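Local coordinates for pyruvate kinase (Pyrobaculum aerophilum, PDB 3QTG), which catalyses the last step of glycolysis, the interconversion of phosphoenolpyruvate and ADP with pyruvate and ATP, using a divalent metal cation, at residues S191-I197 and L221-S225; S277-G281 and P350-L354; M294-P298 and Y330-A334. All coordinates share one frame; numbering follows the deposited sequence.

Contact 1: residues S191-I197 and L221-S225; sequences SPIRDNI and LGFQS
The ring of F223 lies against R194 where two neighbouring helix-to-strand loops of the TIM barrel meet, one leading into strand 199-202 and the other into strand 226-231. R194 CB sits almost squarely over one face, 3.5 Å from the centroid of the F223 ring and 8° off its normal, a CH-pi contact. I197 CD1 comes to the rim of the ring, 3.8 Å from F223 CE2. S191 OG also approaches the edge, while its hydrogen bond goes to L187 O in the preceding helical turn. The backbone of R194 faces F223 and so puts CB over the ring; chi1 (59°) only sends CG and the extended chain past L221 and G222. R194 CD passes 3.1 Å from G222 O, and L221 O lies over one face of the guanidinium. Just ahead of the two strands a water donates to R194 O and I197 O and accepts from Q224 N at 2.7 Å. S225 OG donates to I197 O there, but the modelled 2.5 Å is suspiciously short and its length doubtful. G222, at positive phi, closes helix 208-220 in a Schellman motif. Farther out, D195 forms a salt bridge with R407. NH1 of R194 returns to its own segment, donating to S191 O at 2.8 Å with a bent N-H...O angle of 130° and from above the carbonyl plane.

Contact 2: residues S277-G281 and P350-L354; sequences SLKYG and PQSPL
K279 and P353 bring their backbones to within 4.1 Å, CA to CA, where helix 266-279 ends in a Schellman motif with G281 at positive phi and the irregular chain 350-354 runs past it. L354 N donates to K279 O, 2.8 Å away, in a nearly straight bond (169° at the hydrogen) that lies in the carbonyl plane. P353 CA adds a CA-H...O contact to K279 O at 3.3 Å, and P353 CB rests close to L278 O.

The side chains pack around this junction. L278 and Q351 run antiparallel alongside one another, CB against CB at 3.8 Å, and L278 CD1 reaches the ring of P350. In Q351, CG stands anti to the backbone N (chi1 168°), which carries it to 3.5 Å from K279 N; the bend at chi2 then lays the amide beside K279 CB. NE2 of Q351 donates straight to S352 O at 3.1 Å, with the acceptor in the amide plane, a bond that fixes the rotation of the amide. An alanine at Q351 is likely to open a gap beside K279 CB and leave S352 O without the amide that grips it. L354 lies alongside K279, CG to CG at 3.9 Å, and its CD1 meets Y280 CE2. The polar ends of K279 and Y280 both turn to E241, by a salt bridge and a hydrogen bond respectively.

A helix-end carbonyl thus receives the one hydrogen bond joining the segments, while aliphatic carbons pack on one another and against backbone carbonyls around it; polar and apolar contacts together tie the barrel helix to the chain leading into helix 358-373.

Contact 3: residues M294-P298 and Y330-A334; sequences MQSSP and YPLAA
M294 O is joined to Y330 N through a water, which donates to the carbonyl at 2.7 Å and accepts from Y330 N at 2.9 Å. This bridge spans loop and N-cap residue. The same M294 O lies near the plane of the Y330 ring, at its edge, 3.8 Å from CD2. S296 O also approaches the ring edge, at CE2. One face of the tyrosine is taken by P298: its N stands above the plane, offset toward the rim, and its CB is 4.0 Å from the Y330 ring centroid, 18° off the normal, in a CH-pi contact. CG of Y330 stands anti to the carbonyl carbon (chi1 -55°), which swings the ring out from the helix start and over P298. One turn on, A333 CB touches P298 O at 3.5 Å. M294 reaches the helix from another direction: bent at chi3 (76°), it brings its CE to 3.7 Å from A333 CB and 3.5 Å from A333 O, and passes SD by A334. P300 also touches M294. The Q295 backbone also bonds to that of K329, and the side chain of Q295 is about 9 Å from that of T288, probably a substrate-binding residue. The arrangement joins the loop after strand 284-287 to the start of helix 331-343, which comes after strand 318-321 and helix 323-326: neighbouring beta-alpha units of a TIM barrel.

In the fold
From the N terminus, contact 1 is the first to close: residues 191-197 and 221-225 bracket strand 199-202 and helix 208-220, one beta-alpha unit of the barrel. The chain then passes through strands 226-231 and 249-253 before contact 2 opens at the end of helix 266-279. Inside the long loop that contact 2 closes lies contact 3, whose own loop holds helix 302-313 and strand 318-321. After helix 331-343 the chain returns to residues 350-354, closing contact 2. The three sites do not touch; their centres are about 30 to 34 Å apart. Contacts 1 and 3 join neighbouring beta-alpha units of the barrel, whereas contact 2 ties the end of a barrel helix to the connection into helix 358-373.

Contact 1: residues S191-I197 and L221-S225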
ATOM      1  N   SER A 191      33.023 -10.778  39.998  1.00 59.17           N
ATOM      2  CA  SER A 191      33.543 -11.775  39.052  1.00 60.17           C
ATOM      3  C   SER A 191      33.547 -13.254  39.464  1.00 60.44           C
ATOM      4  O   SER A 191      33.475 -14.113  38.581  1.00 60.81           O
ATOM      5  CB  SER A 191      34.941 -11.377  38.564  1.00 60.94           C
ATOM      6  OG  SER A 191      34.850 -10.237  37.720  1.00 62.26           O
ATOM      7  N   PRO A 192      33.652 -13.572  40.778  1.00 60.70           N
ATOM      8  CA  PRO A 192      33.462 -14.994  41.134  1.00 61.21           C
ATOM      9  C   PRO A 192      32.083 -15.588  40.762  1.00 60.52           C
ATOM     10  O   PRO A 192      31.976 -16.799  40.560  1.00 60.86           O
ATOM     11  CB  PRO A 192      33.660 -15.008  42.656  1.00 61.63           C
ATOM     12  CG  PRO A 192      34.471 -13.774  42.950  1.00 61.79           C
ATOM     13  CD  PRO A 192      33.992 -12.756  41.963  1.00 60.61           C
ATOM     14  N   ILE A 193      31.051 -14.749  40.657  1.00 59.44           N
ATOM     15  CA  ILE A 193      29.689 -15.223  40.323  1.00 58.50           C
ATOM     16  C   ILE A 193      29.221 -14.754  38.925  1.00 57.10           C
ATOM     17  O   ILE A 193      28.026 -14.645  38.637  1.00 55.90           O
ATOM     18  CB  ILE A 193      28.668 -14.858  41.448  1.00 58.63           C
ATOM     19  CG1 ILE A 193      28.631 -13.346  41.692  1.00 57.74           C
ATOM     20  CG2 ILE A 193      29.051 -15.577  42.757  1.00 60.13           C
ATOM     21  CD1 ILE A 193      27.342 -12.860  42.298  1.00 57.39           C
ATOM     22  N   ARG A 194      30.199 -14.510  38.059  1.00 56.41           N
ATOM     23  CA  ARG A 194      29.966 -13.947  36.745  1.00 55.54           C
ATOM     24  C   ARG A 194      29.133 -14.835  35.828  1.00 55.29           C
ATOM     25  O   ARG A 194      28.521 -14.336  34.875  1.00 54.51           O
ATOM     26  CB  ARG A 194      31.299 -13.643  36.073  1.00 55.90           C
ATOM     27  CG  ARG A 194      32.178 -14.863  35.920  1.00 56.69           C
ATOM     28  CD  ARG A 194      33.385 -14.538  35.107  1.00 58.60           C
ATOM     29  NE  ARG A 194      34.266 -15.692  34.935  1.00 59.86           N
ATOM     30  CZ  ARG A 194      35.231 -16.008  35.791  1.00 61.22           C
ATOM     31  NH1 ARG A 194      35.414 -15.272  36.872  1.00 60.07           N
ATOM     32  NH2 ARG A 194      36.005 -17.059  35.569  1.00 63.16           N
ATOM     33  N   ASP A 195      29.122 -16.143  36.095  1.00 55.36           N
ATOM     34  CA  ASP A 195      28.387 -17.068  35.248  1.00 55.14           C
ATOM     35  C   ASP A 195      26.865 -16.984  35.499  1.00 53.60           C
ATOM     36  O   ASP A 195      26.054 -17.456  34.703  1.00 52.03           O
ATOM     37  CB  ASP A 195      28.953 -18.494  35.372  1.00 56.70           C
ATOM     38  CG  ASP A 195      30.219 -18.703  34.511  1.00 59.95           C
ATOM     39  OD1 ASP A 195      30.451 -17.911  33.556  1.00 63.13           O
ATOM     40  OD2 ASP A 195      30.984 -19.654  34.778  1.00 62.83           O
ATOM     41  N   ASN A 196      26.503 -16.348  36.609  1.00 52.37           N
ATOM     42  CA  ASN A 196      25.114 -16.153  36.976  1.00 50.71           C
ATOM     43  C   ASN A 196      24.560 -14.778  36.609  1.00 48.72           C
ATOM     44  O   ASN A 196      23.439 -14.446  36.979  1.00 48.17           O
ATOM     45  CB  ASN A 196      24.934 -16.426  38.466  1.00 51.52           C
ATOM     46  CG  ASN A 196      24.485 -17.834  38.737  1.00 52.47           C
ATOM     47  OD1 ASN A 196      23.458 -18.275  38.221  1.00 51.28           O
ATOM     48  ND2 ASN A 196      25.250 -18.556  39.555  1.00 52.83           N
ATOM     49  N   ILE A 197      25.339 -13.995  35.870  1.00 47.29           N
ATOM     50  CA  ILE A 197      24.934 -12.641  35.493  1.00 45.79           C
ATOM     51  C   ILE A 197      24.649 -12.509  33.981  1.00 44.95           C
ATOM     52  O   ILE A 197      25.539 -12.694  33.137  1.00 45.14           O
ATOM     53  CB  ILE A 197      25.956 -11.588  35.936  1.00 46.08           C
ATOM     54  CG1 ILE A 197      26.169 -11.656  37.456  1.00 46.74           C
ATOM     55  CG2 ILE A 197      25.482 -10.209  35.551  1.00 45.51           C
ATOM     56  CD1 ILE A 197      27.185 -10.698  37.939  1.00 47.73           C
ATOM     57  N   LEU A 221      37.373 -10.177  32.064  1.00 58.80           N
ATOM     58  CA  LEU A 221      37.026 -10.701  33.384  1.00 57.76           C
ATOM     59  C   LEU A 221      36.234 -12.001  33.322  1.00 56.77           C
ATOM     60  O   LEU A 221      35.833 -12.540  34.352  1.00 56.67           O
ATOM     61  CB  LEU A 221      36.274  -9.641  34.193  1.00 57.20           C
ATOM     62  CG  LEU A 221      37.107  -8.459  34.677  1.00 57.82           C
ATOM     63  CD1 LEU A 221      36.208  -7.365  35.222  1.00 57.92           C
ATOM     64  CD2 LEU A 221      38.148  -8.905  35.730  1.00 58.43           C
ATOM     65  N   GLY A 222      36.034 -12.505  32.109  1.00 56.10           N
ATOM     66  CA  GLY A 222      35.345 -13.780  31.888  1.00 55.28           C
ATOM     67  C   GLY A 222      33.822 -13.737  31.934  1.00 53.86           C
ATOM     68  O   GLY A 222      33.182 -14.777  32.044  1.00 53.59           O
ATOM     69  N   PHE A 223      33.233 -12.546  31.869  1.00 52.65           N
ATOM     70  CA  PHE A 223      31.778 -12.440  31.783  1.00 51.97           C
ATOM     71  C   PHE A 223      31.293 -12.851  30.404  1.00 51.54           C
ATOM     72  O   PHE A 223      31.968 -12.598  29.401  1.00 51.47           O
ATOM     73  CB  PHE A 223      31.298 -11.013  32.067  1.00 51.15           C
ATOM     74  CG  PHE A 223      31.285 -10.652  33.524  1.00 51.32           C
ATOM     75  CD1 PHE A 223      32.472 -10.349  34.194  1.00 51.83           C
ATOM     76  CD2 PHE A 223      30.088 -10.606  34.228  1.00 50.49           C
ATOM     77  CE1 PHE A 223      32.465 -10.004  35.536  1.00 52.01           C
ATOM     78  CE2 PHE A 223      30.071 -10.262  35.576  1.00 50.62           C
ATOM     79  CZ  PHE A 223      31.272  -9.957  36.231  1.00 52.22           C
ATOM     80  N   GLN A 224      30.117 -13.472  30.363  1.00 51.15           N
ATOM     81  CA  GLN A 224      29.410 -13.712  29.101  1.00 50.85           C
ATOM     82  C   GLN A 224      28.030 -13.065  29.176  1.00 49.47           C
ATOM     83  O   GLN A 224      27.007 -13.737  29.117  1.00 49.76           O
ATOM     84  CB  GLN A 224      29.302 -15.211  28.811  1.00 51.45           C
ATOM     85  CG  GLN A 224      30.646 -15.901  28.621  1.00 54.53           C
ATOM     86  CD  GLN A 224      30.563 -17.409  28.767  1.00 57.85           C
ATOM     87  OE1 GLN A 224      31.486 -18.043  29.278  1.00 62.24           O
ATOM     88  NE2 GLN A 224      29.455 -17.988  28.329  1.00 58.49           N
ATOM     89  N   SER A 225      28.015 -11.749  29.324  1.00 48.22           N
ATOM     90  CA  SER A 225      26.782 -11.021  29.568  1.00 46.51           C
ATOM     91  C   SER A 225      26.400 -10.120  28.399  1.00 45.54           C
ATOM     92  O   SER A 225      27.270  -9.667  27.649  1.00 45.49           O
ATOM     93  CB  SER A 225      26.920 -10.218  30.852  1.00 46.41           C
ATOM     94  OG  SER A 225      27.012 -11.107  31.961  1.00 46.85           O
TER
HETATM   95  O   HOH W   1      28.388 -13.701  32.388  1.00 48.12           O

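Contact 2: residues S277-G281 and P350-L354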
ATOM      1  N   SER A 277      15.107   2.098  18.667  1.00 35.56           N
ATOM      2  CA  SER A 277      15.500   0.744  19.058  1.00 36.92           C
ATOM      3  C   SER A 277      14.762  -0.324  18.262  1.00 36.84           C
ATOM      4  O   SER A 277      15.381  -1.285  17.846  1.00 37.06           O
ATOM      5  CB  SER A 277      15.308   0.482  20.567  1.00 36.68           C
ATOM      6  OG  SER A 277      16.021   1.421  21.344  1.00 38.91           O
ATOM      7  N   LEU A 278      13.448  -0.145  18.082  1.00 37.39           N
ATOM      8  CA  LEU A 278      12.620  -1.040  17.278  1.00 38.28           C
ATOM      9  C   LEU A 278      13.081  -1.079  15.828  1.00 38.86           C
ATOM     10  O   LEU A 278      13.234  -2.162  15.283  1.00 39.26           O
ATOM     11  CB  LEU A 278      11.120  -0.693  17.387  1.00 38.11           C
ATOM     12  CG  LEU A 278      10.431  -0.940  18.743  1.00 38.40           C
ATOM     13  CD1 LEU A 278       9.090  -0.245  18.834  1.00 37.80           C
ATOM     14  CD2 LEU A 278      10.232  -2.421  18.943  1.00 39.33           C
ATOM     15  N   LYS A 279      13.323   0.095  15.234  1.00 38.94           N
ATOM     16  CA  LYS A 279      13.888   0.216  13.879  1.00 39.61           C
ATOM     17  C   LYS A 279      15.157  -0.624  13.668  1.00 39.52           C
ATOM     18  O   LYS A 279      15.312  -1.262  12.629  1.00 38.89           O
ATOM     19  CB  LYS A 279      14.185   1.693  13.541  1.00 39.38           C
ATOM     20  CG  LYS A 279      14.842   1.952  12.149  1.00 40.62           C
ATOM     21  CD  LYS A 279      14.857   3.462  11.765  1.00 42.16           C
ATOM     22  CE  LYS A 279      15.999   4.213  12.467  1.00 45.87           C
ATOM     23  NZ  LYS A 279      15.916   5.742  12.575  1.00 45.71           N
ATOM     24  N   TYR A 280      16.058  -0.599  14.653  1.00 39.70           N
ATOM     25  CA  TYR A 280      17.336  -1.307  14.575  1.00 40.20           C
ATOM     26  C   TYR A 280      17.349  -2.701  15.193  1.00 39.13           C
ATOM     27  O   TYR A 280      18.402  -3.330  15.245  1.00 38.99           O
ATOM     28  CB  TYR A 280      18.481  -0.446  15.147  1.00 41.92           C
ATOM     29  CG  TYR A 280      18.830   0.725  14.246  1.00 44.39           C
ATOM     30  CD1 TYR A 280      18.475   2.016  14.591  1.00 46.45           C
ATOM     31  CD2 TYR A 280      19.481   0.521  13.023  1.00 46.42           C
ATOM     32  CE1 TYR A 280      18.776   3.087  13.760  1.00 48.27           C
ATOM     33  CE2 TYR A 280      19.782   1.580  12.181  1.00 47.44           C
ATOM     34  CZ  TYR A 280      19.426   2.850  12.557  1.00 47.77           C
ATOM     35  OH  TYR A 280      19.722   3.899  11.744  1.00 48.88           O
ATOM     36  N   GLY A 281      16.183  -3.180  15.635  1.00 38.09           N
ATOM     37  CA  GLY A 281      16.035  -4.558  16.132  1.00 37.15           C
ATOM     38  C   GLY A 281      16.776  -4.804  17.422  1.00 36.74           C
ATOM     39  O   GLY A 281      17.265  -5.910  17.660  1.00 37.55           O
ATOM     40  N   PRO A 350       3.692  -1.790  16.125  1.00 56.76           N
ATOM     41  CA  PRO A 350       5.006  -1.211  16.405  1.00 56.65           C
ATOM     42  C   PRO A 350       5.803  -0.887  15.139  1.00 56.67           C
ATOM     43  O   PRO A 350       5.544  -1.466  14.066  1.00 57.60           O
ATOM     44  CB  PRO A 350       5.708  -2.304  17.219  1.00 55.25           C
ATOM     45  CG  PRO A 350       5.073  -3.552  16.789  1.00 56.28           C
ATOM     46  CD  PRO A 350       3.657  -3.242  16.368  1.00 56.42           C
ATOM     47  N   GLN A 351       6.724   0.066  15.267  1.00 56.12           N
ATOM     48  CA  GLN A 351       7.810   0.279  14.306  1.00 55.62           C
ATOM     49  C   GLN A 351       8.407  -1.073  13.865  1.00 54.40           C
ATOM     50  O   GLN A 351       8.786  -1.903  14.714  1.00 53.68           O
ATOM     51  CB  GLN A 351       8.884   1.169  14.967  1.00 55.77           C
ATOM     52  CG  GLN A 351      10.204   1.280  14.235  1.00 57.55           C
ATOM     53  CD  GLN A 351      10.144   2.254  13.068  1.00 61.61           C
ATOM     54  OE1 GLN A 351       9.871   3.452  13.246  1.00 63.71           O
ATOM     55  NE2 GLN A 351      10.409   1.750  11.867  1.00 60.86           N
ATOM     56  N   SER A 352       8.472  -1.298  12.548  1.00 53.27           N
ATOM     57  CA  SER A 352       9.088  -2.513  11.997  1.00 52.13           C
ATOM     58  C   SER A 352      10.604  -2.353  11.961  1.00 51.09           C
ATOM     59  O   SER A 352      11.103  -1.274  11.651  1.00 51.23           O
ATOM     60  CB  SER A 352       8.575  -2.795  10.575  1.00 53.06           C
ATOM     61  OG  SER A 352       9.021  -4.070  10.098  1.00 53.96           O
ATOM     62  N   PRO A 353      11.347  -3.419  12.279  1.00 49.77           N
ATOM     63  CA  PRO A 353      12.792  -3.297  12.095  1.00 49.11           C
ATOM     64  C   PRO A 353      13.223  -3.291  10.622  1.00 49.17           C
ATOM     65  O   PRO A 353      12.531  -3.837   9.764  1.00 49.12           O
ATOM     66  CB  PRO A 353      13.361  -4.527  12.808  1.00 48.33           C
ATOM     67  CG  PRO A 353      12.260  -5.441  12.994  1.00 48.50           C
ATOM     68  CD  PRO A 353      10.951  -4.723  12.833  1.00 49.37           C
ATOM     69  N   LEU A 354      14.358  -2.658  10.359  1.00 49.11           N
ATOM     70  CA  LEU A 354      15.040  -2.726   9.076  1.00 49.81           C
ATOM     71  C   LEU A 354      15.421  -4.165   8.733  1.00 49.78           C
ATOM     72  O   LEU A 354      15.803  -4.952   9.612  1.00 49.21           O
ATOM     73  CB  LEU A 354      16.307  -1.858   9.101  1.00 50.03           C
ATOM     74  CG  LEU A 354      16.057  -0.353   9.236  1.00 50.98           C
ATOM     75  CD1 LEU A 354      17.358   0.413   9.304  1.00 50.36           C
ATOM     76  CD2 LEU A 354      15.204   0.140   8.062  1.00 51.89           C
TER

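Contact 3: residues M294-P298 and Y330-A334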
ATOM      1  N   MET A 294       3.510   3.947  44.432  1.00 49.12           N
ATOM      2  CA  MET A 294       3.329   2.681  45.145  1.00 49.31           C
ATOM      3  C   MET A 294       4.384   2.390  46.219  1.00 50.00           C
ATOM      4  O   MET A 294       4.290   1.385  46.930  1.00 50.47           O
ATOM      5  CB  MET A 294       3.212   1.518  44.163  1.00 49.07           C
ATOM      6  CG  MET A 294       1.925   1.539  43.369  1.00 48.12           C
ATOM      7  SD  MET A 294       1.622  -0.044  42.575  1.00 48.91           S
ATOM      8  CE  MET A 294       1.064  -1.029  43.967  1.00 47.81           C
ATOM      9  N   GLN A 295       5.376   3.266  46.329  1.00 50.41           N
ATOM     10  CA  GLN A 295       6.311   3.243  47.453  1.00 52.06           C
ATOM     11  C   GLN A 295       5.559   3.461  48.776  1.00 52.62           C
ATOM     12  O   GLN A 295       5.962   2.930  49.817  1.00 52.77           O
ATOM     13  CB  GLN A 295       7.402   4.311  47.286  1.00 51.88           C
ATOM     14  CG  GLN A 295       8.331   4.078  46.109  1.00 51.57           C
ATOM     15  CD  GLN A 295       9.417   5.127  46.026  1.00 52.07           C
ATOM     16  OE1 GLN A 295      10.362   5.114  46.812  1.00 53.38           O
ATOM     17  NE2 GLN A 295       9.299   6.034  45.058  1.00 52.74           N
ATOM     18  N   SER A 296       4.444   4.197  48.703  1.00 52.97           N
ATOM     19  CA  SER A 296       3.642   4.565  49.872  1.00 53.68           C
ATOM     20  C   SER A 296       2.231   4.020  49.860  1.00 53.65           C
ATOM     21  O   SER A 296       1.516   4.153  50.840  1.00 54.01           O
ATOM     22  CB  SER A 296       3.559   6.085  49.993  1.00 53.63           C
ATOM     23  OG  SER A 296       4.839   6.611  50.255  1.00 55.38           O
ATOM     24  N   SER A 297       1.816   3.427  48.752  1.00 53.45           N
ATOM     25  CA  SER A 297       0.424   3.010  48.593  1.00 53.48           C
ATOM     26  C   SER A 297       0.385   1.637  47.952  1.00 53.19           C
ATOM     27  O   SER A 297       1.228   1.345  47.110  1.00 53.43           O
ATOM     28  CB  SER A 297      -0.330   4.019  47.728  1.00 53.27           C
ATOM     29  OG  SER A 297      -1.654   3.573  47.485  1.00 55.06           O
ATOM     30  N   PRO A 298      -0.562   0.772  48.369  1.00 53.05           N
ATOM     31  CA  PRO A 298      -0.656  -0.547  47.752  1.00 52.57           C
ATOM     32  C   PRO A 298      -1.441  -0.539  46.422  1.00 51.76           C
ATOM     33  O   PRO A 298      -1.595  -1.590  45.786  1.00 51.70           O
ATOM     34  CB  PRO A 298      -1.405  -1.365  48.816  1.00 53.39           C
ATOM     35  CG  PRO A 298      -2.287  -0.357  49.507  1.00 53.63           C
ATOM     36  CD  PRO A 298      -1.570   0.963  49.437  1.00 53.74           C
ATOM     37  N   TYR A 330       5.470  -1.603  49.544  1.00 53.12           N
ATOM     38  CA  TYR A 330       4.614  -2.644  48.960  1.00 52.61           C
ATOM     39  C   TYR A 330       5.223  -3.345  47.736  1.00 51.45           C
ATOM     40  O   TYR A 330       4.606  -3.353  46.674  1.00 50.99           O
ATOM     41  CB  TYR A 330       3.228  -2.066  48.630  1.00 52.71           C
ATOM     42  CG  TYR A 330       2.564  -1.414  49.815  1.00 53.38           C
ATOM     43  CD1 TYR A 330       1.818  -2.173  50.720  1.00 54.09           C
ATOM     44  CD2 TYR A 330       2.688  -0.046  50.042  1.00 52.44           C
ATOM     45  CE1 TYR A 330       1.211  -1.590  51.823  1.00 54.92           C
ATOM     46  CE2 TYR A 330       2.090   0.555  51.157  1.00 55.29           C
ATOM     47  CZ  TYR A 330       1.354  -0.232  52.044  1.00 55.21           C
ATOM     48  OH  TYR A 330       0.752   0.337  53.145  1.00 56.24           O
ATOM     49  N   PRO A 331       6.429  -3.947  47.886  1.00 50.94           N
ATOM     50  CA  PRO A 331       7.086  -4.578  46.731  1.00 50.07           C
ATOM     51  C   PRO A 331       6.203  -5.567  45.975  1.00 49.71           C
ATOM     52  O   PRO A 331       6.230  -5.571  44.744  1.00 49.12           O
ATOM     53  CB  PRO A 331       8.302  -5.291  47.348  1.00 50.20           C
ATOM     54  CG  PRO A 331       8.051  -5.315  48.821  1.00 51.24           C
ATOM     55  CD  PRO A 331       7.252  -4.082  49.100  1.00 51.19           C
ATOM     56  N   LEU A 332       5.422  -6.369  46.708  1.00 49.46           N
ATOM     57  CA  LEU A 332       4.517  -7.351  46.111  1.00 49.53           C
ATOM     58  C   LEU A 332       3.336  -6.724  45.375  1.00 48.44           C
ATOM     59  O   LEU A 332       3.003  -7.161  44.296  1.00 48.47           O
ATOM     60  CB  LEU A 332       4.015  -8.381  47.140  1.00 49.64           C
ATOM     61  CG  LEU A 332       2.995  -9.413  46.627  1.00 51.00           C
ATOM     62  CD1 LEU A 332       3.541 -10.282  45.485  1.00 50.11           C
ATOM     63  CD2 LEU A 332       2.455 -10.310  47.751  1.00 52.05           C
ATOM     64  N   ALA A 333       2.686  -5.733  45.970  1.00 48.36           N
ATOM     65  CA  ALA A 333       1.584  -5.047  45.299  1.00 47.91           C
ATOM     66  C   ALA A 333       2.061  -4.405  44.000  1.00 46.89           C
ATOM     67  O   ALA A 333       1.334  -4.386  43.018  1.00 46.99           O
ATOM     68  CB  ALA A 333       0.977  -3.995  46.206  1.00 47.82           C
ATOM     69  N   ALA A 334       3.291  -3.897  44.014  1.00 46.46           N
ATOM     70  CA  ALA A 334       3.885  -3.211  42.870  1.00 45.70           C
ATOM     71  C   ALA A 334       4.054  -4.135  41.664  1.00 45.42           C
ATOM     72  O   ALA A 334       3.595  -3.791  40.581  1.00 45.39           O
ATOM     73  CB  ALA A 334       5.202  -2.551  43.254  1.00 45.24           C
TER
HETATM   74  O   HOH W   2       6.472  -0.105  47.247  1.00 52.87           O